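Local coordinates for putative alpha-L-fucosidase (Bacteroides thetaiotaomicron VPI-5482, PDB 3GZA), which probably hydrolyses alpha-L-fucosides as a retaining glycosidase of family GH29, with a TIM-barrel catalytic domain, at residues Lys11-Glu19 against Cys206-Phe217; Gly41-Glu49 against Trp133-Asn141. All coordinates share one frame; numbering follows the deposited sequence.

Contact 1: Lys11-Glu19 against Cys206-Phe217; sequences KPHQLKWHE and CLFYHNIDRADF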
loop_
_atom_site.group_PDB
_atom_site.type_symbol
_atom_site.label_atom_id
_atom_site.label_comp_id
_atom_site.label_asym_id
_atom_site.label_seq_id
_atom_site.Cartn_x
_atom_site.Cartn_y
_atom_site.Cartn_z
ATOM N N LYS A 11 -4.075 -39.021 2.587
ATOM C CA LYS A 11 -4.384 -38.830 1.186
ATOM C C LYS A 11 -3.049 -38.918 0.465
ATOM O O LYS A 11 -1.966 -38.715 1.056
ATOM C CB LYS A 11 -5.000 -37.479 0.917
ATOM C CG LYS A 11 -6.379 -37.314 1.537
ATOM C CD LYS A 11 -7.001 -35.983 1.130
ATOM N N PRO A 12 -3.092 -39.237 -0.822
ATOM C CA PRO A 12 -1.848 -39.348 -1.545
ATOM C C PRO A 12 -0.897 -38.152 -1.363
ATOM O O PRO A 12 0.325 -38.354 -1.221
ATOM C CB PRO A 12 -2.321 -39.453 -2.980
ATOM C CG PRO A 12 -3.620 -40.149 -2.878
ATOM C CD PRO A 12 -4.254 -39.567 -1.659
ATOM N N HIS A 13 -1.400 -36.904 -1.321
ATOM C CA HIS A 13 -0.507 -35.756 -1.211
ATOM C C HIS A 13 0.037 -35.543 0.210
ATOM O O HIS A 13 0.909 -34.693 0.425
ATOM C CB HIS A 13 -1.156 -34.482 -1.767
ATOM C CG HIS A 13 -2.098 -33.806 -0.820
ATOM N ND1 HIS A 13 -3.379 -34.260 -0.599
ATOM C CD2 HIS A 13 -1.942 -32.693 -0.056
ATOM C CE1 HIS A 13 -3.964 -33.456 0.285
ATOM N NE2 HIS A 13 -3.119 -32.497 0.624
ATOM N N GLN A 14 -0.466 -36.310 1.183
ATOM C CA GLN A 14 0.038 -36.224 2.538
ATOM C C GLN A 14 1.233 -37.162 2.748
ATOM O O GLN A 14 1.934 -37.023 3.746
ATOM C CB GLN A 14 -1.051 -36.546 3.566
ATOM C CG GLN A 14 -2.055 -35.411 3.759
ATOM C CD GLN A 14 -3.207 -35.790 4.658
ATOM O OE1 GLN A 14 -3.942 -36.758 4.395
ATOM N NE2 GLN A 14 -3.364 -35.028 5.757
ATOM N N LEU A 15 1.499 -38.083 1.823
ATOM C CA LEU A 15 2.632 -39.003 2.034
ATOM C C LEU A 15 3.954 -38.223 2.130
ATOM O O LEU A 15 4.802 -38.534 2.982
ATOM C CB LEU A 15 2.673 -40.082 0.958
ATOM C CG LEU A 15 1.472 -41.043 0.955
ATOM C CD1 LEU A 15 1.653 -42.056 -0.181
ATOM C CD2 LEU A 15 1.337 -41.801 2.264
ATOM N N LYS A 16 4.104 -37.163 1.332
ATOM C CA LYS A 16 5.348 -36.365 1.339
ATOM C C LYS A 16 5.540 -35.607 2.631
ATOM O O LYS A 16 6.626 -35.186 2.917
ATOM C CB LYS A 16 5.428 -35.408 0.141
ATOM C CG LYS A 16 4.279 -34.430 0.012
ATOM C CD LYS A 16 4.496 -33.412 -1.094
ATOM C CE LYS A 16 3.326 -32.468 -1.187
ATOM N NZ LYS A 16 2.120 -33.193 -1.650
ATOM N N TRP A 17 4.455 -35.404 3.395
ATOM C CA TRP A 17 4.531 -34.773 4.711
ATOM C C TRP A 17 5.289 -35.715 5.648
ATOM O O TRP A 17 6.297 -35.337 6.290
ATOM C CB TRP A 17 3.111 -34.481 5.258
ATOM C CG TRP A 17 3.176 -34.086 6.661
ATOM C CD1 TRP A 17 2.828 -34.852 7.741
ATOM C CD2 TRP A 17 3.701 -32.860 7.193
ATOM N NE1 TRP A 17 3.124 -34.179 8.900
ATOM C CE2 TRP A 17 3.628 -32.952 8.597
ATOM C CE3 TRP A 17 4.218 -31.686 6.620
ATOM C CZ2 TRP A 17 4.056 -31.934 9.414
ATOM C CZ3 TRP A 17 4.678 -30.705 7.440
ATOM C CH2 TRP A 17 4.576 -30.829 8.818
ATOM N N HIS A 18 4.799 -36.935 5.761
ATOM C CA HIS A 18 5.442 -37.920 6.640
ATOM C C HIS A 18 6.859 -38.230 6.190
ATOM O O HIS A 18 7.760 -38.329 7.009
ATOM C CB HIS A 18 4.671 -39.223 6.643
ATOM C CG HIS A 18 3.298 -39.120 7.221
ATOM N ND1 HIS A 18 3.067 -39.080 8.576
ATOM C CD2 HIS A 18 2.090 -39.001 6.622
ATOM C CE1 HIS A 18 1.764 -38.976 8.788
ATOM N NE2 HIS A 18 1.147 -38.939 7.618
ATOM N N GLU A 19 7.037 -38.464 4.892
ATOM C CA GLU A 19 8.356 -38.868 4.368
ATOM C C GLU A 19 9.449 -37.824 4.492
ATOM O O GLU A 19 10.616 -38.179 4.581
ATOM C CB GLU A 19 8.233 -39.267 2.911
ATOM C CG GLU A 19 7.345 -40.454 2.713
ATOM C CD GLU A 19 6.833 -40.603 1.245
ATOM O OE1 GLU A 19 6.665 -39.578 0.496
ATOM O OE2 GLU A 19 6.520 -41.747 0.882
ATOM N N CYS A 206 -0.694 -29.742 -3.090
ATOM C CA CYS A 206 -0.106 -28.911 -2.061
ATOM C C CYS A 206 -0.795 -29.068 -0.721
ATOM O O CYS A 206 -2.009 -29.099 -0.646
ATOM C CB CYS A 206 -0.136 -27.439 -2.523
ATOM S SG CYS A 206 0.540 -26.212 -1.392
ATOM N N LEU A 207 -0.026 -29.176 0.357
ATOM C CA LEU A 207 -0.612 -29.267 1.693
ATOM C C LEU A 207 -1.233 -27.940 2.023
ATOM O O LEU A 207 -0.585 -26.899 1.916
ATOM C CB LEU A 207 0.433 -29.636 2.742
ATOM C CG LEU A 207 1.118 -30.999 2.570
ATOM C CD1 LEU A 207 2.559 -31.030 3.242
ATOM C CD2 LEU A 207 0.200 -32.166 3.020
ATOM N N PHE A 208 -2.478 -27.984 2.448
ATOM C CA PHE A 208 -3.257 -26.781 2.796
ATOM C C PHE A 208 -3.246 -26.661 4.333
ATOM O O PHE A 208 -3.795 -27.527 5.046
ATOM C CB PHE A 208 -4.680 -26.899 2.285
ATOM C CG PHE A 208 -5.537 -25.711 2.606
ATOM C CD1 PHE A 208 -5.543 -24.579 1.788
ATOM C CD2 PHE A 208 -6.335 -25.706 3.755
ATOM C CE1 PHE A 208 -6.320 -23.492 2.102
ATOM C CE2 PHE A 208 -7.104 -24.620 4.064
ATOM C CZ PHE A 208 -7.117 -23.521 3.250
ATOM N N TYR A 209 -2.589 -25.613 4.855
ATOM C CA TYR A 209 -2.454 -25.435 6.285
ATOM C C TYR A 209 -2.687 -23.967 6.594
ATOM O O TYR A 209 -1.734 -23.164 6.512
ATOM C CB TYR A 209 -1.084 -25.955 6.725
ATOM C CG TYR A 209 -0.852 -25.804 8.179
ATOM C CD1 TYR A 209 -1.489 -26.618 9.091
ATOM C CD2 TYR A 209 0.018 -24.847 8.660
ATOM C CE1 TYR A 209 -1.301 -26.450 10.441
ATOM C CE2 TYR A 209 0.175 -24.653 10.048
ATOM C CZ TYR A 209 -0.499 -25.453 10.909
ATOM O OH TYR A 209 -0.430 -25.336 12.274
ATOM N N HIS A 210 -3.878 -23.541 7.016
ATOM C CA HIS A 210 -5.065 -24.298 7.363
ATOM C C HIS A 210 -6.167 -23.272 7.554
ATOM O O HIS A 210 -5.905 -22.080 7.571
ATOM C CB HIS A 210 -4.871 -25.058 8.696
ATOM C CG HIS A 210 -4.422 -24.195 9.817
ATOM N ND1 HIS A 210 -5.248 -23.807 10.844
ATOM C CD2 HIS A 210 -3.201 -23.655 10.087
ATOM C CE1 HIS A 210 -4.562 -23.058 11.693
ATOM N NE2 HIS A 210 -3.310 -22.978 11.278
ATOM N N ASN A 211 -7.404 -23.731 7.664
ATOM C CA ASN A 211 -8.505 -22.839 8.020
ATOM C C ASN A 211 -9.552 -23.607 8.832
ATOM O O ASN A 211 -9.315 -24.747 9.242
ATOM C CB ASN A 211 -9.067 -22.091 6.821
ATOM C CG ASN A 211 -9.924 -22.948 5.924
ATOM O OD1 ASN A 211 -10.073 -24.158 6.142
ATOM N ND2 ASN A 211 -10.462 -22.329 4.871
ATOM N N ILE A 212 -10.710 -22.995 9.092
ATOM C CA ILE A 212 -11.694 -23.660 9.905
ATOM C C ILE A 212 -12.221 -24.947 9.334
ATOM O O ILE A 212 -12.783 -25.751 10.037
ATOM C CB ILE A 212 -12.868 -22.668 10.233
ATOM C CG1 ILE A 212 -13.640 -23.075 11.471
ATOM C CG2 ILE A 212 -13.792 -22.443 8.992
ATOM C CD1 ILE A 212 -14.447 -21.913 12.000
ATOM N N ASP A 213 -12.129 -25.099 8.022
ATOM C CA ASP A 213 -12.686 -26.270 7.321
ATOM C C ASP A 213 -11.683 -27.396 7.145
ATOM O O ASP A 213 -12.080 -28.566 7.048
ATOM C CB ASP A 213 -13.155 -25.879 5.919
ATOM C CG ASP A 213 -14.309 -24.925 5.932
ATOM O OD1 ASP A 213 -15.154 -24.991 6.859
ATOM O OD2 ASP A 213 -14.388 -24.054 5.020
ATOM N N ARG A 214 -10.412 -27.049 7.077
ATOM C CA ARG A 214 -9.379 -27.992 6.707
ATOM C C ARG A 214 -7.982 -27.673 7.173
ATOM O O ARG A 214 -7.519 -26.536 7.062
ATOM C CB ARG A 214 -9.362 -28.041 5.161
ATOM C CG ARG A 214 -8.333 -28.980 4.577
ATOM C CD ARG A 214 -8.359 -28.922 3.089
ATOM N NE ARG A 214 -7.204 -29.530 2.437
ATOM C CZ ARG A 214 -6.999 -29.490 1.125
ATOM N NH1 ARG A 214 -7.895 -28.971 0.301
ATOM N NH2 ARG A 214 -5.917 -30.036 0.601
ATOM N N ALA A 215 -7.278 -28.701 7.651
ATOM C CA ALA A 215 -5.851 -28.647 7.957
ATOM C C ALA A 215 -5.274 -29.984 7.486
ATOM O O ALA A 215 -5.771 -31.044 7.864
ATOM C CB ALA A 215 -5.592 -28.500 9.421
ATOM N N ASP A 216 -4.265 -29.896 6.620
ATOM C CA ASP A 216 -3.600 -31.112 6.144
ATOM C C ASP A 216 -2.540 -31.664 7.093
ATOM O O ASP A 216 -2.047 -32.786 6.897
ATOM C CB ASP A 216 -3.062 -30.919 4.749
ATOM C CG ASP A 216 -4.142 -30.845 3.700
ATOM O OD1 ASP A 216 -5.332 -31.155 3.950
ATOM O OD2 ASP A 216 -3.759 -30.536 2.533
ATOM N N PHE A 217 -2.242 -30.911 8.137
ATOM C CA PHE A 217 -1.444 -31.356 9.260
ATOM C C PHE A 217 -1.804 -30.420 10.400
ATOM O O PHE A 217 -2.529 -29.436 10.163
ATOM C CB PHE A 217 0.054 -31.435 8.936
ATOM C CG PHE A 217 0.662 -30.159 8.482
ATOM C CD1 PHE A 217 1.039 -29.240 9.392
ATOM C CD2 PHE A 217 0.881 -29.910 7.123
ATOM C CE1 PHE A 217 1.590 -28.094 9.015
ATOM C CE2 PHE A 217 1.447 -28.771 6.728
ATOM C CZ PHE A 217 1.835 -27.868 7.667
#
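Barrel strand 207-209 and the loop after it receive the N-terminal helical turn through Trp17, His13 and Gln14. The six-membered ring of Trp17 and the ring of Phe217 lie face to face, with planes 3° apart and centroids separated by 4.0 Å, which identifies a parallel stack. With CG trans to the backbone N (chi1 169°), Trp17 carries its indole onto Phe217; Leu207 CD1 approaches the indole obliquely, 3.8 Å from Trp17 CE3. On its opposite face Phe217 is covered by Tyr209, whose hydroxyl binds a buffer molecule. In the TIM barrel, strand 207-209 pairs in parallel with 178-181; Met178, where the latter starts, touches Trp17, Leu207 and Phe217. The polar half centres on Asp216. His13 NE2 donates to Asp216 OD2 over 2.8 Å, almost straight at 174°, in the imidazole plane but from above the carboxylate plane. The same OD2 also accepts from Phe208 N at 2.9 Å and from Arg214 NH2 through its syn lone pair. Arg214 NE reaches Asp216 OD1 at 2.9 Å, completing a side-on salt bridge, while NH1 turns to Asn200 and Glu196. Gln14 NE2 donates to the backbone Asp216 O at 2.8 Å and also to Trp265 O; Lys11 N holds Gln14 OE1, fixing the amide's rotation.

Contact 2: Gly41-Glu49 against Trp133-Asn141; sequences GNNRINPIE and WNSLLGIHN. With EDO (1,2-ethanediol), chain J.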
loop_
_atom_site.group_PDB
_atom_site.type_symbol
_atom_site.label_atom_id
_atom_site.label_comp_id
_atom_site.label_asym_id
_atom_site.label_seq_id
_atom_site.Cartn_x
_atom_site.Cartn_y
_atom_site.Cartn_z
ATOM N N GLY A 41 4.070 -7.657 19.368
ATOM C CA GLY A 41 2.913 -6.827 19.669
ATOM C C GLY A 41 3.009 -5.482 18.987
ATOM O O GLY A 41 2.055 -5.018 18.317
ATOM N N ASN A 42 4.178 -4.893 19.099
ATOM C CA ASN A 42 4.450 -3.589 18.498
ATOM C C ASN A 42 4.424 -3.666 16.985
ATOM O O ASN A 42 3.821 -2.829 16.306
ATOM C CB ASN A 42 5.790 -3.095 19.016
ATOM C CG ASN A 42 6.172 -1.717 18.491
ATOM O OD1 ASN A 42 6.536 -1.530 17.317
ATOM N ND2 ASN A 42 6.137 -0.746 19.392
ATOM N N ASN A 43 5.094 -4.659 16.436
ATOM C CA ASN A 43 5.178 -4.791 14.979
ATOM C C ASN A 43 3.824 -4.924 14.320
ATOM O O ASN A 43 3.632 -4.429 13.191
ATOM C CB ASN A 43 6.020 -6.011 14.590
ATOM C CG ASN A 43 6.284 -6.094 13.123
ATOM O OD1 ASN A 43 6.868 -5.162 12.510
ATOM N ND2 ASN A 43 5.906 -7.206 12.523
ATOM N N ARG A 44 2.895 -5.653 14.941
ATOM C CA ARG A 44 1.575 -5.885 14.335
ATOM C C ARG A 44 0.769 -4.599 14.233
ATOM O O ARG A 44 -0.085 -4.508 13.361
ATOM C CB ARG A 44 0.794 -6.910 15.164
ATOM C CG ARG A 44 1.320 -8.324 15.073
ATOM C CD ARG A 44 0.718 -9.218 16.179
ATOM N NE ARG A 44 1.050 -10.601 15.950
ATOM C CZ ARG A 44 0.597 -11.598 16.723
ATOM N NH1 ARG A 44 -0.093 -11.325 17.784
ATOM N NH2 ARG A 44 0.866 -12.856 16.422
ATOM N N ILE A 45 1.059 -3.605 15.065
ATOM C CA ILE A 45 0.199 -2.405 15.123
ATOM C C ILE A 45 0.915 -1.074 14.888
ATOM O O ILE A 45 0.324 -0.015 15.066
ATOM C CB ILE A 45 -0.690 -2.374 16.389
ATOM C CG1 ILE A 45 0.156 -2.146 17.642
ATOM C CG2 ILE A 45 -1.558 -3.644 16.500
ATOM C CD1 ILE A 45 -0.719 -1.789 18.879
ATOM N N ASN A 46 2.150 -1.124 14.404
ATOM C CA ASN A 46 2.955 0.078 14.101
ATOM C C ASN A 46 3.508 -0.080 12.689
ATOM O O ASN A 46 4.494 -0.780 12.486
ATOM C CB ASN A 46 4.089 0.240 15.109
ATOM C CG ASN A 46 3.632 0.736 16.429
ATOM O OD1 ASN A 46 3.580 1.952 16.670
ATOM N ND2 ASN A 46 3.360 -0.214 17.361
ATOM N N PRO A 47 2.838 0.517 11.687
ATOM C CA PRO A 47 3.325 0.354 10.345
ATOM C C PRO A 47 4.810 0.799 10.228
ATOM O O PRO A 47 5.277 1.706 10.932
ATOM C CB PRO A 47 2.401 1.270 9.525
ATOM C CG PRO A 47 1.176 1.400 10.328
ATOM C CD PRO A 47 1.649 1.386 11.756
ATOM N N ILE A 48 5.517 0.177 9.287
ATOM C CA ILE A 48 6.923 0.448 9.090
ATOM C C ILE A 48 7.149 1.894 8.613
ATOM O O ILE A 48 6.523 2.343 7.654
ATOM C CB ILE A 48 7.572 -0.575 8.114
ATOM C CG1 ILE A 48 7.502 -1.994 8.702
ATOM C CG2 ILE A 48 9.050 -0.209 7.760
ATOM C CD1 ILE A 48 8.345 -2.242 9.948
ATOM N N GLU A 49 8.052 2.589 9.267
ATOM C CA GLU A 49 8.349 4.010 8.921
ATOM C C GLU A 49 9.019 4.199 7.568
ATOM O O GLU A 49 8.658 5.118 6.840
ATOM C CB GLU A 49 9.152 4.719 10.020
ATOM C CG GLU A 49 8.376 4.878 11.285
ATOM C CD GLU A 49 7.203 5.851 11.181
ATOM O OE1 GLU A 49 7.321 6.921 10.517
ATOM O OE2 GLU A 49 6.177 5.565 11.834
ATOM N N TRP A 133 -2.533 -10.468 10.401
ATOM C CA TRP A 133 -2.069 -9.157 10.834
ATOM C C TRP A 133 -1.488 -8.426 9.620
ATOM O O TRP A 133 -0.703 -8.979 8.842
ATOM C CB TRP A 133 -0.960 -9.284 11.897
ATOM C CG TRP A 133 -1.200 -10.381 12.880
ATOM C CD1 TRP A 133 -0.691 -11.646 12.808
ATOM C CD2 TRP A 133 -2.045 -10.346 14.047
ATOM N NE1 TRP A 133 -1.185 -12.407 13.847
ATOM C CE2 TRP A 133 -2.003 -11.635 14.628
ATOM C CE3 TRP A 133 -2.800 -9.355 14.679
ATOM C CZ2 TRP A 133 -2.695 -11.940 15.791
ATOM C CZ3 TRP A 133 -3.498 -9.663 15.837
ATOM C CH2 TRP A 133 -3.452 -10.975 16.369
ATOM N N ASN A 134 -1.894 -7.167 9.420
ATOM C CA ASN A 134 -1.325 -6.323 8.369
ATOM C C ASN A 134 -1.321 -4.923 8.918
ATOM O O ASN A 134 -2.375 -4.275 9.044
ATOM C CB ASN A 134 -2.153 -6.433 7.098
ATOM C CG ASN A 134 -1.565 -5.652 5.953
ATOM O OD1 ASN A 134 -1.001 -4.535 6.160
ATOM N ND2 ASN A 134 -1.653 -6.232 4.710
ATOM N N SER A 135 -0.151 -4.506 9.392
ATOM C CA SER A 135 -0.055 -3.216 10.048
ATOM C C SER A 135 -0.352 -2.061 9.100
ATOM O O SER A 135 -1.012 -1.110 9.475
ATOM C CB SER A 135 1.297 -3.023 10.702
ATOM O OG SER A 135 2.339 -3.029 9.761
ATOM N N LEU A 136 0.099 -2.176 7.868
ATOM C CA LEU A 136 -0.129 -1.069 6.917
ATOM C C LEU A 136 -1.608 -0.853 6.682
ATOM O O LEU A 136 -2.071 0.297 6.664
ATOM C CB LEU A 136 0.531 -1.367 5.552
ATOM C CG LEU A 136 0.366 -0.228 4.555
ATOM C CD1 LEU A 136 1.174 1.048 4.950
ATOM C CD2 LEU A 136 0.714 -0.820 3.160
ATOM N N LEU A 137 -2.337 -1.942 6.403
ATOM C CA LEU A 137 -3.726 -1.911 5.993
ATOM C C LEU A 137 -4.741 -1.929 7.099
ATOM O O LEU A 137 -5.916 -1.831 6.837
ATOM C CB LEU A 137 -4.033 -3.026 5.003
ATOM C CG LEU A 137 -3.202 -2.997 3.712
ATOM C CD1 LEU A 137 -3.690 -4.118 2.826
ATOM C CD2 LEU A 137 -3.309 -1.631 2.972
ATOM N N GLY A 138 -4.293 -2.004 8.345
ATOM C CA GLY A 138 -5.239 -1.925 9.428
ATOM C C GLY A 138 -5.996 -3.222 9.683
ATOM O O GLY A 138 -7.179 -3.164 10.018
ATOM N N ILE A 139 -5.335 -4.370 9.521
ATOM C CA ILE A 139 -5.972 -5.662 9.784
ATOM C C ILE A 139 -5.402 -6.216 11.099
ATOM O O ILE A 139 -4.176 -6.297 11.254
ATOM C CB ILE A 139 -5.681 -6.657 8.661
ATOM C CG1 ILE A 139 -6.025 -6.042 7.293
ATOM C CG2 ILE A 139 -6.399 -7.984 8.958
ATOM C CD1 ILE A 139 -7.480 -5.623 7.089
ATOM N N HIS A 140 -6.284 -6.622 12.018
ATOM C CA HIS A 140 -5.867 -7.147 13.316
ATOM C C HIS A 140 -6.704 -8.390 13.560
ATOM O O HIS A 140 -7.924 -8.309 13.593
ATOM C CB HIS A 140 -6.136 -6.109 14.400
ATOM C CG HIS A 140 -5.398 -6.347 15.702
ATOM N ND1 HIS A 140 -4.030 -6.193 15.809
ATOM C CD2 HIS A 140 -5.836 -6.672 16.937
ATOM C CE1 HIS A 140 -3.662 -6.416 17.065
ATOM N NE2 HIS A 140 -4.736 -6.715 17.771
ATOM N N ASN A 141 -6.036 -9.511 13.774
ATOM C CA ASN A 141 -6.722 -10.777 14.033
ATOM C C ASN A 141 -7.782 -11.061 12.984
ATOM O O ASN A 141 -8.938 -11.342 13.305
ATOM C CB ASN A 141 -7.287 -10.784 15.420
ATOM C CG ASN A 141 -7.750 -12.183 15.862
ATOM O OD1 ASN A 141 -7.259 -13.217 15.378
ATOM N ND2 ASN A 141 -8.743 -12.200 16.776
HETATM C C1 EDO J . 5.525 6.796 6.120
HETATM O O1 EDO J . 6.190 5.566 6.046
HETATM C C2 EDO J . 5.447 7.313 7.563
HETATM O O2 EDO J . 6.763 7.508 8.075
HETATM O O HOH W 1 4.743 -3.132 11.014
HETATM O O HOH W 2 -2.450 -6.043 13.436
HETATM O O HOH W 3 3.929 -1.581 7.626
#
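The guanidinium of Arg44 lies flat on one face of the Trp133 indole, with planes 14° apart and Arg44 CZ 3.7 Å from the centroid of the five-membered ring. Asn141 CA lies over the rim of the opposite face; at the edge stand His140 CG and a water, and Trp133 CZ3 in turn lies over the face of the His140 imidazole. This cation-pi stack joins helix 40-45 to the loop that follows barrel strand 124-129, a loop shaped by a G1 beta bulge in which Gly138 and Ile139 both face Asn134. An extended Arg44 chain runs CD across the six-membered ring, and NE is taken by a salt bridge to Glu83, which, with the stack, helps fix the rotation of the guanidinium. No direct hydrogen bond crosses between the segments, so water carries the polar link: one molecule donates to Arg44 O and to Ile139 O, each at 2.8 Å, and also bonds His140 ND1. Another bonds Ser135 OG at 2.7 Å and lies near Asn43 O and Asn46 O. Segment 41-49 also faces the second subunit, whose Asn153 hydrogen-bonds Ile45 O and whose Arg160 forms a salt bridge with Glu49. Ile45 CG2 comes within 3.5 Å of His140 CE1, and Pro47 CG rests 3.4 Å from Ser135 O.

In the fold
Contact 1 is buried, its centre about 11 Å from the centre of the chain, whereas contact 2 is only partly buried, its centre about 25 Å from that point, and borders the second subunit. Their centres are about 29 Å apart and their nearest atoms about 11 Å, so they do not touch, although contact 2 is nested in the chain loop closed by contact 1. They share no helix or strand: one seats the N-terminal turn on a barrel strand and the loop after it, the other joins two excursions that follow strands 22-26 and 124-129. Chemistry follows place. In contact 1 direct bonds converge on a buried carboxylate beside an aromatic stack; in contact 2 a cation-pi stack is supplemented by bridging waters.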